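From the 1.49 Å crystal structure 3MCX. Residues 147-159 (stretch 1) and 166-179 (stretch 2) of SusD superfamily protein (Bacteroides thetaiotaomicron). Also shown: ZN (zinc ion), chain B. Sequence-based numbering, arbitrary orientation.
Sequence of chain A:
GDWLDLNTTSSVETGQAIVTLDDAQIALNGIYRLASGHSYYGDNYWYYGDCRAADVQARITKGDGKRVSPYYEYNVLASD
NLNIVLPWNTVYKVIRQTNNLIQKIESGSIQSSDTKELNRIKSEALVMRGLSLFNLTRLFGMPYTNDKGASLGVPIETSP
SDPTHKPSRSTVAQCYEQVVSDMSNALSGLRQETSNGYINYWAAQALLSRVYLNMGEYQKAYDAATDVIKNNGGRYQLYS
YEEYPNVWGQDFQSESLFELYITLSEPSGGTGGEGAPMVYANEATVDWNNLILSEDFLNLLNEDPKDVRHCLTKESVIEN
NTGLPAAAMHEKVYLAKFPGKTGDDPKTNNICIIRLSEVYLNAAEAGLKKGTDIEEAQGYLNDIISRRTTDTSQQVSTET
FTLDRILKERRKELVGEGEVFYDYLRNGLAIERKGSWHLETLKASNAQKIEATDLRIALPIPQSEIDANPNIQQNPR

Stretch 1 (147-159) DKGASLGVPIETS
Stretch 2, residues 166-179: KPSRSTVAQCYEQV

How does stretch 1 first meet the helix? A type I' turn from Asp147 to Ala150, closed by Ala150 N to Asp147 O at 3.0 Å, carries Lys148 (phi/psi 50/40) and Gly149 (64/25) through positive phi. Asp147, chi1 p, reaches forward along the chain, so that its OD2 accepts a weak bond from Ser151 N at 3.0 Å. Gly149 O then accepts from Ala173 N at 2.9 Å, in the first turn of the helix that begins at Val172. Glycine suits the site twice over: positive phi favours it, and an ideal CB would lie 2.6 Å from Ala173 N. The small Ala173 side chain points toward stretch 1, its CB 3.5 Å from Lys148 O.

What fixes the register from Ser151 to Gly153? Here the two segments run antiparallel, with a single beta bridge between Leu152 and Thr171, CA atoms 4.2 Å apart. Val172 N donates to Ser151 O at 2.8 Å, and Gly153 N donates to Ser170 O at 2.7 Å. Thr171, chi1 p, caps the helix: its OG1 accepts from Gln174 N at 3.0 Å, while Thr171 N donates to Gln174 OE1 at 2.9 Å. Leu152 (m, t) lays its CB over one face of the Arg169 guanidinium, 3.5 Å from CZ. Gly153, at phi/psi -100/-123, leaves no room for a side chain, since an ideal CB would sit 3.0 Å from Cys175 SG.

How is the buried Arg169 guanidinium accommodated? With chi1 m, chi2 t and chi3 p, the side chain brings its guanidinium to Gly153 O, which lies near its plane at the edge and accepts from both NE at 2.8 Å and NH2 at 2.9 Å. One carbonyl thus satisfies two donors, and NH1 and NH2 also bond elsewhere in the structure. Next along, Val154 (chi1 m) points its CB away, but its backbone engages fully: Val154 N donates to Cys175 SG at 3.6 Å, and Val154 O accepts from Ser170 N at 3.1 Å.

How does the contact finish? Pro155, at -67/141, needs no amide partner; its CA approaches Ser168 O at 3.6 Å in a CA-H...O contact, and its CB lies 4.5 Å from Pro167 CB. Water 1 bridges the backbones, accepting from Ile156 N at 2.9 Å and donating to Ser168 O at 2.8 Å. Ile156 (m, t) points toward the helix, placing CG1 3.9 Å from Cys175 SG and CD1 3.7 Å from Gln174 O. Thr158, chi1 p, ends the contact with CG2 3.5 Å from Gln178 CD. Altogether 891 Å² is buried, counting both sides.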

# COMPACT_ATOMS: atom_id res chain seq x y z
N ASP A 147 9.07 -18.95 -2.76
CA ASP A 147 10.27 -19.72 -2.43
C ASP A 147 10.68 -19.58 -0.95
O ASP A 147 11.87 -19.65 -0.62
CB ASP A 147 11.42 -19.23 -3.34
CG ASP A 147 11.77 -17.76 -3.11
OD1 ASP A 147 11.01 -17.02 -2.43
OD2 ASP A 147 12.84 -17.36 -3.64
N LYS A 148 9.70 -19.36 -0.07
CA LYS A 148 9.97 -19.10 1.35
C LYS A 148 11.04 -18.02 1.54
O LYS A 148 11.88 -18.10 2.41
CB LYS A 148 10.34 -20.38 2.09
CG LYS A 148 9.20 -21.46 2.07
CD LYS A 148 8.03 -21.00 2.96
CE LYS A 148 6.88 -22.05 3.06
NZ LYS A 148 5.66 -21.44 3.70
N GLY A 149 10.96 -16.99 0.70
CA GLY A 149 11.87 -15.86 0.78
C GLY A 149 13.33 -16.16 0.51
O GLY A 149 14.21 -15.43 0.97
N ALA A 150 13.62 -17.23 -0.23
CA ALA A 150 15.00 -17.61 -0.48
C ALA A 150 15.80 -16.61 -1.31
O ALA A 150 17.01 -16.46 -1.10
CB ALA A 150 15.08 -19.00 -1.13
N SER A 151 15.12 -15.94 -2.24
CA SER A 151 15.79 -15.05 -3.18
C SER A 151 16.20 -13.73 -2.51
O SER A 151 15.84 -13.48 -1.35
CB SER A 151 14.86 -14.81 -4.37
OG SER A 151 13.81 -13.97 -4.05
N LEU A 152 16.93 -12.88 -3.23
CA LEU A 152 17.45 -11.64 -2.63
C LEU A 152 16.40 -10.58 -2.38
O LEU A 152 15.55 -10.30 -3.23
CB LEU A 152 18.58 -11.06 -3.49
CG LEU A 152 19.86 -11.89 -3.59
CD1 LEU A 152 20.87 -11.20 -4.51
CD2 LEU A 152 20.47 -12.17 -2.21
N GLY A 153 16.49 -9.98 -1.19
CA GLY A 153 15.67 -8.88 -0.79
C GLY A 153 16.47 -7.60 -0.94
O GLY A 153 16.94 -7.29 -2.05
N VAL A 154 16.61 -6.83 0.13
CA VAL A 154 17.36 -5.59 0.12
C VAL A 154 18.31 -5.54 1.31
O VAL A 154 18.26 -6.41 2.19
CB VAL A 154 16.43 -4.39 0.13
CG1 VAL A 154 15.48 -4.39 -1.07
CG2 VAL A 154 15.62 -4.33 1.45
N PRO A 155 19.20 -4.54 1.36
CA PRO A 155 20.05 -4.41 2.53
C PRO A 155 19.29 -4.05 3.81
O PRO A 155 18.35 -3.26 3.80
CB PRO A 155 21.04 -3.30 2.13
CG PRO A 155 21.11 -3.41 0.65
CD PRO A 155 19.70 -3.71 0.25
N ILE A 156 19.72 -4.65 4.90
CA ILE A 156 19.12 -4.43 6.19
C ILE A 156 20.01 -3.54 7.04
O ILE A 156 21.16 -3.87 7.37
CB ILE A 156 18.85 -5.76 6.94
CG1 ILE A 156 17.89 -6.61 6.12
CG2 ILE A 156 18.29 -5.50 8.36
CD1 ILE A 156 17.63 -7.99 6.72
N GLU A 157 19.43 -2.39 7.44
CA GLU A 157 20.08 -1.47 8.40
C GLU A 157 19.28 -1.34 9.70
O GLU A 157 18.14 -0.92 9.68
CB GLU A 157 20.24 -0.08 7.79
CG GLU A 157 21.15 -0.08 6.58
CD GLU A 157 21.40 1.32 6.01
OE1 GLU A 157 21.02 2.33 6.67
OE2 GLU A 157 22.01 1.42 4.91
N THR A 158 19.90 -1.67 10.83
CA THR A 158 19.23 -1.56 12.14
C THR A 158 20.04 -0.74 13.16
O THR A 158 19.75 -0.74 14.36
CB THR A 158 18.89 -2.95 12.72
OG1 THR A 158 20.08 -3.70 12.92
CG2 THR A 158 17.90 -3.73 11.79
N SER A 159 21.03 -0.03 12.66
CA SER A 159 21.87 0.83 13.47
C SER A 159 22.23 2.02 12.59
O SER A 159 22.08 1.95 11.37
CB SER A 159 23.14 0.09 13.93
OG SER A 159 23.87 -0.40 12.80
N LYS A 166 30.07 -1.35 2.95
CA LYS A 166 29.20 -1.65 1.82
C LYS A 166 28.41 -2.94 2.07
O LYS A 166 28.94 -4.04 1.84
CB LYS A 166 30.06 -1.81 0.56
N PRO A 167 27.14 -2.83 2.50
CA PRO A 167 26.44 -4.07 2.83
C PRO A 167 26.00 -4.86 1.62
O PRO A 167 26.20 -4.45 0.45
CB PRO A 167 25.22 -3.60 3.63
CG PRO A 167 25.54 -2.15 4.01
CD PRO A 167 26.27 -1.67 2.77
N SER A 168 25.42 -6.01 1.90
CA SER A 168 24.94 -6.81 0.82
C SER A 168 23.44 -6.87 0.99
O SER A 168 22.89 -6.52 2.03
CB SER A 168 25.57 -8.18 0.86
OG SER A 168 26.97 -8.02 0.76
N ARG A 169 22.77 -7.29 -0.08
CA ARG A 169 21.35 -7.56 0.02
C ARG A 169 21.17 -8.80 0.90
O ARG A 169 21.86 -9.79 0.74
CB ARG A 169 20.78 -7.86 -1.35
CG ARG A 169 20.87 -6.67 -2.30
CD ARG A 169 20.50 -7.06 -3.70
NE ARG A 169 19.08 -7.37 -3.80
CZ ARG A 169 18.46 -7.82 -4.89
NH1 ARG A 169 19.11 -8.00 -6.04
NH2 ARG A 169 17.17 -8.06 -4.84
N SER A 170 20.26 -8.70 1.84
CA SER A 170 19.83 -9.87 2.63
C SER A 170 18.78 -10.60 1.82
O SER A 170 18.31 -10.06 0.81
CB SER A 170 19.30 -9.41 4.00
OG SER A 170 20.37 -9.03 4.86
N THR A 171 18.43 -11.82 2.21
CA THR A 171 17.34 -12.51 1.50
C THR A 171 16.00 -11.91 1.83
O THR A 171 15.83 -11.23 2.85
CB THR A 171 17.30 -14.02 1.81
OG1 THR A 171 16.87 -14.21 3.18
CG2 THR A 171 18.66 -14.70 1.56
N VAL A 172 15.00 -12.18 0.98
CA VAL A 172 13.64 -11.77 1.28
C VAL A 172 13.19 -12.27 2.65
O VAL A 172 12.61 -11.53 3.44
CB VAL A 172 12.69 -12.24 0.15
CG1 VAL A 172 11.24 -12.10 0.53
CG2 VAL A 172 12.99 -11.42 -1.18
N ALA A 173 13.51 -13.53 2.98
CA ALA A 173 13.10 -14.06 4.30
C ALA A 173 13.80 -13.32 5.45
O ALA A 173 13.17 -13.05 6.47
CB ALA A 173 13.38 -15.56 4.38
N GLN A 174 15.09 -13.00 5.31
CA GLN A 174 15.80 -12.26 6.33
C GLN A 174 15.18 -10.88 6.53
O GLN A 174 15.02 -10.40 7.66
CB GLN A 174 17.27 -12.14 5.95
CG GLN A 174 18.06 -13.43 6.16
CD GLN A 174 19.48 -13.34 5.63
OE1 GLN A 174 19.73 -12.69 4.60
NE2 GLN A 174 20.40 -14.01 6.30
N CYS A 175 14.76 -10.28 5.42
CA CYS A 175 14.09 -8.99 5.49
C CYS A 175 12.76 -9.11 6.21
O CYS A 175 12.46 -8.31 7.10
CB CYS A 175 13.92 -8.41 4.08
SG CYS A 175 15.48 -7.89 3.34
N TYR A 176 11.94 -10.08 5.83
CA TYR A 176 10.66 -10.27 6.55
C TYR A 176 10.85 -10.55 8.05
O TYR A 176 10.08 -10.07 8.88
CB TYR A 176 9.79 -11.35 5.90
CG TYR A 176 8.88 -10.91 4.77
CD1 TYR A 176 9.34 -10.73 3.48
CD2 TYR A 176 7.53 -10.74 5.00
CE1 TYR A 176 8.49 -10.36 2.44
CE2 TYR A 176 6.67 -10.37 3.97
CZ TYR A 176 7.15 -10.21 2.70
OH TYR A 176 6.27 -9.87 1.68
N GLU A 177 11.86 -11.32 8.40
CA GLU A 177 12.16 -11.58 9.83
C GLU A 177 12.38 -10.26 10.55
O GLU A 177 11.87 -10.05 11.65
CB GLU A 177 13.39 -12.42 10.01
CG GLU A 177 13.22 -13.86 9.71
CD GLU A 177 14.53 -14.60 9.90
OE1 GLU A 177 15.63 -13.95 9.84
OE2 GLU A 177 14.47 -15.83 10.14
N GLN A 178 13.12 -9.35 9.93
CA GLN A 178 13.40 -8.05 10.58
C GLN A 178 12.14 -7.18 10.66
O GLN A 178 11.94 -6.51 11.70
CB GLN A 178 14.53 -7.32 9.86
CG GLN A 178 15.01 -6.07 10.55
CD GLN A 178 15.64 -6.36 11.88
OE1 GLN A 178 16.61 -7.12 11.98
NE2 GLN A 178 15.11 -5.74 12.93
N VAL A 179 11.31 -7.23 9.61
CA VAL A 179 10.06 -6.49 9.62
C VAL A 179 9.18 -6.94 10.78
O VAL A 179 8.67 -6.13 11.56
CB VAL A 179 9.30 -6.70 8.33
CG1 VAL A 179 7.86 -6.11 8.44
CG2 VAL A 179 10.09 -6.10 7.14
ZN ZN B . 17.35 -14.74 10.13
O HOH W 1 21.76 -6.74 4.60
O HOH W 2 18.23 -13.02 9.64